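Local coordinates for colicin-B (Escherichia coli, PDB 1RH1), which kills Escherichia coli and closely related bacteria by forming channels that depolarise the cytoplasmic membrane and dissipate cellular energy, at residues E318-I329 with A456-L466; V21-P29 with E287-R297. All coordinates share one frame; numbering follows the deposited sequence.

Contact 1: E318-I329 with A456-L466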
loop_
_atom_site.group_PDB
_atom_site.type_symbol
_atom_site.label_atom_id
_atom_site.label_comp_id
_atom_site.label_asym_id
_atom_site.label_seq_id
_atom_site.Cartn_x
_atom_site.Cartn_y
_atom_site.Cartn_z
ATOM N N GLU A 318 -3.659 7.706 -14.503
ATOM C CA GLU A 318 -2.446 8.155 -15.182
ATOM C C GLU A 318 -1.954 7.048 -16.108
ATOM O O GLU A 318 -1.664 7.303 -17.275
ATOM C CB GLU A 318 -1.361 8.524 -14.141
ATOM C CG GLU A 318 -0.127 9.304 -14.637
ATOM C CD GLU A 318 0.584 10.170 -13.574
ATOM O OE1 GLU A 318 1.814 10.311 -13.615
ATOM O OE2 GLU A 318 -0.088 10.741 -12.708
ATOM N N LYS A 319 -1.944 5.814 -15.599
ATOM C CA LYS A 319 -1.534 4.633 -16.341
ATOM C C LYS A 319 -2.388 4.363 -17.581
ATOM O O LYS A 319 -1.866 3.944 -18.620
ATOM C CB LYS A 319 -1.600 3.447 -15.400
ATOM C CG LYS A 319 -1.252 2.063 -15.925
ATOM C CD LYS A 319 0.257 1.953 -16.106
ATOM C CE LYS A 319 0.748 0.579 -15.610
ATOM N NZ LYS A 319 2.182 0.587 -15.326
ATOM N N THR A 320 -3.704 4.633 -17.501
ATOM C CA THR A 320 -4.572 4.353 -18.627
ATOM C C THR A 320 -4.422 5.397 -19.719
ATOM O O THR A 320 -4.541 5.031 -20.887
ATOM C CB THR A 320 -6.085 4.266 -18.218
ATOM O OG1 THR A 320 -6.603 5.577 -18.188
ATOM C CG2 THR A 320 -6.309 3.622 -16.862
ATOM N N VAL A 321 -4.174 6.680 -19.413
ATOM C CA VAL A 321 -4.029 7.664 -20.490
ATOM C C VAL A 321 -2.652 7.546 -21.116
ATOM O O VAL A 321 -2.470 7.812 -22.299
ATOM C CB VAL A 321 -4.251 9.141 -19.998
ATOM C CG1 VAL A 321 -5.578 9.115 -19.291
ATOM C CG2 VAL A 321 -3.223 9.680 -19.028
ATOM N N LEU A 322 -1.670 7.101 -20.340
ATOM C CA LEU A 322 -0.364 6.890 -20.914
ATOM C C LEU A 322 -0.422 5.655 -21.817
ATOM O O LEU A 322 0.166 5.732 -22.901
ATOM C CB LEU A 322 0.678 6.724 -19.785
ATOM C CG LEU A 322 1.103 7.943 -18.952
ATOM C CD1 LEU A 322 1.805 7.445 -17.711
ATOM C CD2 LEU A 322 2.023 8.865 -19.729
ATOM N N THR A 323 -1.152 4.560 -21.474
ATOM C CA THR A 323 -1.171 3.414 -22.380
ATOM C C THR A 323 -1.967 3.725 -23.625
ATOM O O THR A 323 -1.490 3.383 -24.702
ATOM C CB THR A 323 -1.778 2.132 -21.799
ATOM O OG1 THR A 323 -3.157 2.372 -21.578
ATOM C CG2 THR A 323 -1.047 1.698 -20.546
ATOM N N LYS A 324 -3.131 4.378 -23.544
ATOM C CA LYS A 324 -3.806 4.797 -24.754
ATOM C C LYS A 324 -2.917 5.758 -25.556
ATOM O O LYS A 324 -2.870 5.606 -26.776
ATOM C CB LYS A 324 -5.130 5.480 -24.413
ATOM C CG LYS A 324 -6.067 5.794 -25.592
ATOM C CD LYS A 324 -6.435 4.507 -26.325
ATOM C CE LYS A 324 -7.650 4.590 -27.253
ATOM N NZ LYS A 324 -7.449 5.433 -28.413
ATOM N N THR A 325 -2.147 6.692 -24.968
ATOM C CA THR A 325 -1.329 7.606 -25.759
ATOM C C THR A 325 -0.294 6.858 -26.573
ATOM O O THR A 325 -0.178 7.055 -27.776
ATOM C CB THR A 325 -0.634 8.625 -24.846
ATOM O OG1 THR A 325 -1.678 9.384 -24.276
ATOM C CG2 THR A 325 0.278 9.588 -25.562
ATOM N N SER A 326 0.385 5.931 -25.899
ATOM C CA SER A 326 1.385 5.052 -26.479
ATOM C C SER A 326 0.842 4.384 -27.739
ATOM O O SER A 326 1.436 4.464 -28.807
ATOM C CB SER A 326 1.743 4.015 -25.457
ATOM O OG SER A 326 2.820 3.227 -25.902
ATOM N N GLU A 327 -0.353 3.811 -27.635
ATOM C CA GLU A 327 -1.013 3.119 -28.722
ATOM C C GLU A 327 -1.313 4.072 -29.865
ATOM O O GLU A 327 -1.033 3.738 -31.014
ATOM C CB GLU A 327 -2.240 2.511 -28.108
ATOM C CG GLU A 327 -3.171 1.611 -28.891
ATOM C CD GLU A 327 -4.423 1.280 -28.063
ATOM O OE1 GLU A 327 -5.511 1.773 -28.391
ATOM O OE2 GLU A 327 -4.308 0.543 -27.073
ATOM N N VAL A 328 -1.800 5.283 -29.588
ATOM C CA VAL A 328 -2.100 6.271 -30.622
ATOM C C VAL A 328 -0.833 6.773 -31.292
ATOM O O VAL A 328 -0.787 6.967 -32.502
ATOM C CB VAL A 328 -2.869 7.440 -29.990
ATOM C CG1 VAL A 328 -3.106 8.538 -30.999
ATOM C CG2 VAL A 328 -4.207 6.934 -29.485
ATOM N N ILE A 329 0.222 6.986 -30.510
ATOM C CA ILE A 329 1.506 7.413 -31.047
ATOM C C ILE A 329 2.068 6.307 -31.920
ATOM O O ILE A 329 2.799 6.597 -32.857
ATOM C CB ILE A 329 2.472 7.747 -29.874
ATOM C CG1 ILE A 329 1.927 8.933 -29.123
ATOM C CG2 ILE A 329 3.872 8.067 -30.361
ATOM C CD1 ILE A 329 1.552 10.157 -29.975
ATOM N N ALA A 456 -0.506 16.855 -13.696
ATOM C CA ALA A 456 0.627 15.937 -13.685
ATOM C C ALA A 456 1.313 15.913 -15.054
ATOM O O ALA A 456 0.587 15.751 -16.030
ATOM C CB ALA A 456 0.116 14.551 -13.356
ATOM N N SER A 457 2.636 16.088 -15.217
ATOM C CA SER A 457 3.290 16.101 -16.526
ATOM C C SER A 457 2.872 14.971 -17.439
ATOM O O SER A 457 2.563 15.204 -18.606
ATOM C CB SER A 457 4.800 15.990 -16.452
ATOM O OG SER A 457 5.478 17.127 -15.959
ATOM N N ALA A 458 2.810 13.749 -16.900
ATOM C CA ALA A 458 2.369 12.596 -17.665
ATOM C C ALA A 458 0.963 12.787 -18.238
ATOM O O ALA A 458 0.802 12.597 -19.442
ATOM C CB ALA A 458 2.392 11.369 -16.773
ATOM N N VAL A 459 -0.036 13.218 -17.454
ATOM C CA VAL A 459 -1.380 13.500 -17.956
ATOM C C VAL A 459 -1.315 14.648 -18.985
ATOM O O VAL A 459 -1.977 14.593 -20.025
ATOM C CB VAL A 459 -2.305 13.889 -16.777
ATOM C CG1 VAL A 459 -3.730 13.991 -17.217
ATOM C CG2 VAL A 459 -2.309 12.821 -15.737
ATOM N N ALA A 460 -0.506 15.697 -18.792
ATOM C CA ALA A 460 -0.416 16.764 -19.772
ATOM C C ALA A 460 0.257 16.324 -21.057
ATOM O O ALA A 460 -0.020 16.885 -22.116
ATOM C CB ALA A 460 0.366 17.924 -19.225
ATOM N N LEU A 461 1.146 15.330 -20.989
ATOM C CA LEU A 461 1.772 14.785 -22.180
ATOM C C LEU A 461 0.747 13.979 -22.967
ATOM O O LEU A 461 0.701 14.070 -24.192
ATOM C CB LEU A 461 2.898 13.835 -21.856
ATOM C CG LEU A 461 4.294 14.115 -22.384
ATOM C CD1 LEU A 461 5.067 12.847 -22.155
ATOM C CD2 LEU A 461 4.337 14.482 -23.862
ATOM N N SER A 462 -0.097 13.195 -22.283
ATOM C CA SER A 462 -1.089 12.379 -22.941
ATOM C C SER A 462 -2.086 13.200 -23.711
ATOM O O SER A 462 -2.087 13.079 -24.926
ATOM C CB SER A 462 -1.787 11.555 -21.930
ATOM O OG SER A 462 -0.811 10.607 -21.551
ATOM N N LEU A 463 -2.888 14.070 -23.088
ATOM C CA LEU A 463 -3.812 14.982 -23.757
ATOM C C LEU A 463 -3.214 15.681 -24.963
ATOM O O LEU A 463 -3.852 15.722 -25.999
ATOM C CB LEU A 463 -4.259 15.996 -22.742
ATOM C CG LEU A 463 -5.181 17.130 -23.059
ATOM C CD1 LEU A 463 -6.520 16.659 -23.556
ATOM C CD2 LEU A 463 -5.396 17.884 -21.772
ATOM N N PHE A 464 -1.983 16.162 -24.893
ATOM C CA PHE A 464 -1.360 16.827 -26.005
ATOM C C PHE A 464 -1.058 15.876 -27.128
ATOM O O PHE A 464 -1.302 16.169 -28.301
ATOM C CB PHE A 464 -0.088 17.452 -25.553
ATOM C CG PHE A 464 0.612 18.231 -26.644
ATOM C CD1 PHE A 464 0.049 19.407 -27.128
ATOM C CD2 PHE A 464 1.820 17.771 -27.146
ATOM C CE1 PHE A 464 0.712 20.114 -28.120
ATOM C CE2 PHE A 464 2.475 18.491 -28.140
ATOM C CZ PHE A 464 1.920 19.663 -28.627
ATOM N N SER A 465 -0.472 14.743 -26.742
ATOM C CA SER A 465 -0.116 13.717 -27.707
ATOM C C SER A 465 -1.352 13.060 -28.284
ATOM O O SER A 465 -1.410 12.897 -29.492
ATOM C CB SER A 465 0.744 12.668 -27.055
ATOM O OG SER A 465 1.916 13.271 -26.534
ATOM N N LEU A 466 -2.348 12.707 -27.469
ATOM C CA LEU A 466 -3.613 12.187 -27.926
ATOM C C LEU A 466 -4.328 13.165 -28.836
ATOM O O LEU A 466 -4.678 12.762 -29.939
ATOM C CB LEU A 466 -4.524 11.912 -26.789
ATOM C CG LEU A 466 -4.271 10.683 -25.991
ATOM C CD1 LEU A 466 -5.307 10.611 -24.897
ATOM C CD2 LEU A 466 -4.412 9.450 -26.852
#
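Thr-325 and Ser-462 meet where helices 318-329 and 457-466 lie nearest, their CA atoms 5.5 Å apart. The segment axes approach to 9.0 Å at 34°, and small residues, Ala-458, Ser-462 and Ser-465, face the other helix. Ser-462 OG lies 3.1 Å from Thr-325 OG1 and 3.3 Å from Val-321 O, both contacts weak. Thr-325 OG1 gives its hydrogen to Val-321 O at 2.6 Å, on the opposite face of that carbonyl from Thr-325 N. The same rotation, with CG2 anti to the backbone N, sets this methyl 3.5 Å from Ser-465 CB. Leu-466 closes the tight part: its CG lies against Thr-325 OG1, while CD2 meets Val-328 CG2 at 3.6 Å, the two side chains crossing at about a right angle. Toward the start of helix 457-472 the contact meets solvent, with Glu-318, Ala-456 and Val-459 all partly exposed; the extended chain of Glu-318 lays OE1 near Ala-458 CB and OE2 near Ala-456 CB. Val-459 touches Tyr-420 of helix 420-435 and Leu-322 touches Ile-355 of helix 342-357. This serine- and alanine-lined packing, against a helix predicted to be transmembrane, belongs to the all-helical bundle of the colicin pore-forming domain.

Contact 2: V21-P29 with E287-R297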
loop_
_atom_site.group_PDB
_atom_site.type_symbol
_atom_site.label_atom_id
_atom_site.label_comp_id
_atom_site.label_asym_id
_atom_site.label_seq_id
_atom_site.Cartn_x
_atom_site.Cartn_y
_atom_site.Cartn_z
ATOM N N VAL A 21 1.678 3.865 10.542
ATOM C CA VAL A 21 1.647 3.824 11.999
ATOM C C VAL A 21 0.823 4.905 12.675
ATOM O O VAL A 21 0.795 6.082 12.310
ATOM C CB VAL A 21 3.099 3.850 12.494
ATOM C CG1 VAL A 21 3.292 4.353 13.914
ATOM C CG2 VAL A 21 3.529 2.396 12.550
ATOM N N TRP A 22 0.064 4.456 13.660
ATOM C CA TRP A 22 -0.621 5.394 14.514
ATOM C C TRP A 22 0.260 5.334 15.749
ATOM O O TRP A 22 0.400 4.260 16.350
ATOM C CB TRP A 22 -2.037 4.933 14.832
ATOM C CG TRP A 22 -2.719 5.873 15.802
ATOM C CD1 TRP A 22 -3.064 7.144 15.441
ATOM C CD2 TRP A 22 -3.049 5.582 17.093
ATOM N NE1 TRP A 22 -3.618 7.681 16.496
ATOM C CE2 TRP A 22 -3.630 6.786 17.501
ATOM C CE3 TRP A 22 -2.954 4.505 17.975
ATOM C CZ2 TRP A 22 -4.126 6.928 18.794
ATOM C CZ3 TRP A 22 -3.450 4.648 19.269
ATOM C CH2 TRP A 22 -4.030 5.850 19.669
ATOM N N PRO A 23 0.932 6.443 16.121
ATOM C CA PRO A 23 1.785 6.530 17.301
ATOM C C PRO A 23 0.804 6.477 18.442
ATOM O O PRO A 23 -0.064 7.346 18.543
ATOM C CB PRO A 23 2.473 7.842 17.158
ATOM C CG PRO A 23 2.297 8.211 15.700
ATOM C CD PRO A 23 0.893 7.733 15.440
ATOM N N SER A 24 0.898 5.432 19.256
ATOM C CA SER A 24 -0.080 5.204 20.303
ATOM C C SER A 24 -0.257 6.347 21.286
ATOM O O SER A 24 0.624 7.196 21.449
ATOM C CB SER A 24 0.292 3.940 21.055
ATOM O OG SER A 24 -0.703 3.633 22.015
ATOM N N THR A 25 -1.441 6.355 21.910
ATOM C CA THR A 25 -1.850 7.353 22.893
ATOM C C THR A 25 -0.820 7.542 24.021
ATOM O O THR A 25 -0.568 8.679 24.429
ATOM C CB THR A 25 -3.271 6.901 23.398
ATOM O OG1 THR A 25 -3.804 8.048 24.047
ATOM C CG2 THR A 25 -3.305 5.673 24.330
ATOM N N GLY A 26 -0.171 6.452 24.475
ATOM C CA GLY A 26 0.859 6.533 25.501
ATOM C C GLY A 26 1.156 5.198 26.173
ATOM O O GLY A 26 2.237 4.619 26.013
ATOM N N ARG A 27 0.137 4.795 26.943
ATOM C CA ARG A 27 -0.024 3.613 27.797
ATOM C C ARG A 27 -0.455 4.139 29.156
ATOM O O ARG A 27 0.340 4.743 29.889
ATOM C CB ARG A 27 1.248 2.754 28.085
ATOM C CG ARG A 27 1.577 1.644 27.079
ATOM C CD ARG A 27 2.789 0.794 27.479
ATOM N NE ARG A 27 4.042 1.547 27.499
ATOM C CZ ARG A 27 4.894 1.581 26.459
ATOM N NH1 ARG A 27 4.647 0.913 25.324
ATOM N NH2 ARG A 27 5.999 2.325 26.540
ATOM N N ILE A 28 -1.751 3.947 29.449
ATOM C CA ILE A 28 -2.293 4.344 30.740
ATOM C C ILE A 28 -1.946 3.305 31.811
ATOM O O ILE A 28 -2.455 2.172 31.804
ATOM C CB ILE A 28 -3.863 4.572 30.689
ATOM C CG1 ILE A 28 -4.730 3.500 29.983
ATOM C CG2 ILE A 28 -3.956 5.952 30.046
ATOM C CD1 ILE A 28 -4.739 3.439 28.430
ATOM N N PRO A 29 -1.019 3.643 32.742
ATOM C CA PRO A 29 -1.058 4.784 33.694
ATOM C C PRO A 29 -1.592 6.210 33.433
ATOM O O PRO A 29 -1.188 6.936 32.516
ATOM C CB PRO A 29 0.386 4.807 34.224
ATOM C CG PRO A 29 1.216 4.037 33.216
ATOM C CD PRO A 29 0.255 2.931 32.834
ATOM N N GLU A 287 -3.165 -3.600 22.657
ATOM C CA GLU A 287 -3.478 -2.553 23.611
ATOM C C GLU A 287 -4.923 -2.044 23.492
ATOM O O GLU A 287 -5.292 -1.431 22.483
ATOM C CB GLU A 287 -2.495 -1.448 23.365
ATOM C CG GLU A 287 -2.624 -0.250 24.272
ATOM C CD GLU A 287 -1.637 0.832 23.894
ATOM O OE1 GLU A 287 -0.878 1.251 24.768
ATOM O OE2 GLU A 287 -1.624 1.242 22.729
ATOM N N ILE A 288 -5.762 -2.299 24.513
ATOM C CA ILE A 288 -7.159 -1.860 24.600
ATOM C C ILE A 288 -7.103 -0.323 24.655
ATOM O O ILE A 288 -6.582 0.226 25.628
ATOM C CB ILE A 288 -7.897 -2.378 25.905
ATOM C CG1 ILE A 288 -7.058 -3.389 26.671
ATOM C CG2 ILE A 288 -9.198 -3.052 25.550
ATOM C CD1 ILE A 288 -5.891 -2.747 27.504
ATOM N N LEU A 289 -7.553 0.398 23.599
ATOM C CA LEU A 289 -7.568 1.864 23.500
ATOM C C LEU A 289 -8.775 2.474 24.217
ATOM O O LEU A 289 -9.880 1.926 24.211
ATOM C CB LEU A 289 -7.571 2.252 22.003
ATOM C CG LEU A 289 -6.334 2.743 21.214
ATOM C CD1 LEU A 289 -5.184 1.762 21.178
ATOM C CD2 LEU A 289 -6.742 2.868 19.778
ATOM N N ASP A 290 -8.568 3.626 24.865
ATOM C CA ASP A 290 -9.616 4.340 25.608
ATOM C C ASP A 290 -10.440 5.286 24.754
ATOM O O ASP A 290 -10.012 5.643 23.663
ATOM C CB ASP A 290 -9.008 5.138 26.788
ATOM C CG ASP A 290 -7.858 6.102 26.508
ATOM O OD1 ASP A 290 -6.921 5.743 25.780
ATOM O OD2 ASP A 290 -7.887 7.209 27.056
ATOM N N SER A 291 -11.607 5.728 25.225
ATOM C CA SER A 291 -12.522 6.571 24.464
ATOM C C SER A 291 -12.116 7.742 23.594
ATOM O O SER A 291 -12.768 8.015 22.585
ATOM C CB SER A 291 -13.563 7.082 25.400
ATOM O OG SER A 291 -14.707 6.292 25.121
ATOM N N ASN A 292 -11.078 8.472 23.983
ATOM C CA ASN A 292 -10.634 9.569 23.150
ATOM C C ASN A 292 -9.484 9.169 22.260
ATOM O O ASN A 292 -9.199 9.819 21.255
ATOM C CB ASN A 292 -10.268 10.785 24.037
ATOM C CG ASN A 292 -11.541 11.561 24.464
ATOM O OD1 ASN A 292 -11.705 11.990 25.619
ATOM N ND2 ASN A 292 -12.501 11.754 23.537
ATOM N N SER A 293 -8.860 8.043 22.581
ATOM C CA SER A 293 -7.818 7.491 21.745
ATOM C C SER A 293 -8.442 6.792 20.533
ATOM O O SER A 293 -7.900 6.824 19.435
ATOM C CB SER A 293 -7.029 6.568 22.620
ATOM O OG SER A 293 -5.800 6.329 21.980
ATOM N N LEU A 294 -9.632 6.208 20.697
ATOM C CA LEU A 294 -10.442 5.610 19.634
ATOM C C LEU A 294 -10.783 6.611 18.541
ATOM O O LEU A 294 -10.465 6.362 17.381
ATOM C CB LEU A 294 -11.719 5.060 20.238
ATOM C CG LEU A 294 -11.469 3.946 21.207
ATOM C CD1 LEU A 294 -12.658 3.660 22.035
ATOM C CD2 LEU A 294 -11.100 2.743 20.431
ATOM N N SER A 295 -11.393 7.752 18.893
ATOM C CA SER A 295 -11.638 8.866 17.979
ATOM C C SER A 295 -10.359 9.347 17.287
ATOM O O SER A 295 -10.369 9.649 16.090
ATOM C CB SER A 295 -12.226 10.018 18.743
ATOM O OG SER A 295 -13.365 9.576 19.459
ATOM N N GLN A 296 -9.241 9.413 18.033
ATOM C CA GLN A 296 -7.944 9.791 17.484
ATOM C C GLN A 296 -7.535 8.879 16.353
ATOM O O GLN A 296 -7.103 9.346 15.295
ATOM C CB GLN A 296 -6.805 9.682 18.472
ATOM C CG GLN A 296 -6.446 10.830 19.386
ATOM C CD GLN A 296 -4.998 10.657 19.840
ATOM O OE1 GLN A 296 -4.702 10.385 21.007
ATOM N NE2 GLN A 296 -4.055 10.793 18.900
ATOM N N ARG A 297 -7.679 7.568 16.647
ATOM C CA ARG A 297 -7.321 6.510 15.716
ATOM C C ARG A 297 -8.326 6.389 14.589
ATOM O O ARG A 297 -7.927 6.041 13.479
ATOM C CB ARG A 297 -7.222 5.145 16.408
ATOM C CG ARG A 297 -6.633 4.095 15.464
ATOM C CD ARG A 297 -6.328 2.803 16.175
ATOM N NE ARG A 297 -5.704 1.833 15.285
ATOM C CZ ARG A 297 -5.405 0.600 15.702
ATOM N NH1 ARG A 297 -5.657 0.179 16.947
ATOM N NH2 ARG A 297 -4.826 -0.226 14.850
#
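Trp-22 ends the short strand 20-22, and the chain beyond it runs extended and irregular past residues 287-290 and the first turns of helix 291-340. The two segments pass in opposite senses, Trp-22 lying nearest Arg-297, Thr-25 nearest Ser-293 and Arg-27 nearest Glu-287. Val-21 to Ser-24 belong to the TonB box, whose strand pairs in parallel with strand 260-262 through backbone bonds between Trp-22 and Met-261. The indole of Trp-22, swung toward the helix with CG anti to the backbone N (chi1 176°), gives the largest single share of the contact. Arg-297 CA and CB lie over one face, CA making a CH-pi contact 4.2 Å from the centroid of the five-membered ring; Ser-24 N lies over the opposite face, toward the rim. The extended chain of Arg-297 carries its guanidinium past the ring, nearly parallel to its plane, to a salt bridge with Asp-173 and a hydrogen bond to Thr-260 O. Ser-293 OG comes to the ring edge near CH2, Leu-289 CD2 packs 3.8 Å from CZ3, and Gln-296, crossing the indole at about a right angle, brings CB 3.9 Å from Trp-22 CZ2. Thr-25 CB also lies 3.0 Å from Ser-293 OG. Farther along, the extended Glu-287 lays OE1 beside Arg-27 CG, and Ser-24 OG donates a 2.7 Å hydrogen bond to the syn side of Glu-287 OE2, 20° out of the carboxylate plane.

In the fold
From the N-terminal region, the chain leaves the TonB-box strand, passes through a largely beta-stranded part and returns at 287-297, where contact 2 closes a loop with 257 residues between its segments. The chain then continues along the single long helix 291-340, whose first turns serve contact 2 and whose later turns serve contact 1. Contact 1 closes a second, entirely separate loop, in which 85 of the 126 intervening residues are helical and none is strand. The two loops therefore follow in series, neither nested nor crossed. Their centres are 45 Å apart, on opposite sides of the chain's centre. Because both contacts use helix 291-340, this one helix joins the TonB-box segment to the pore-forming bundle.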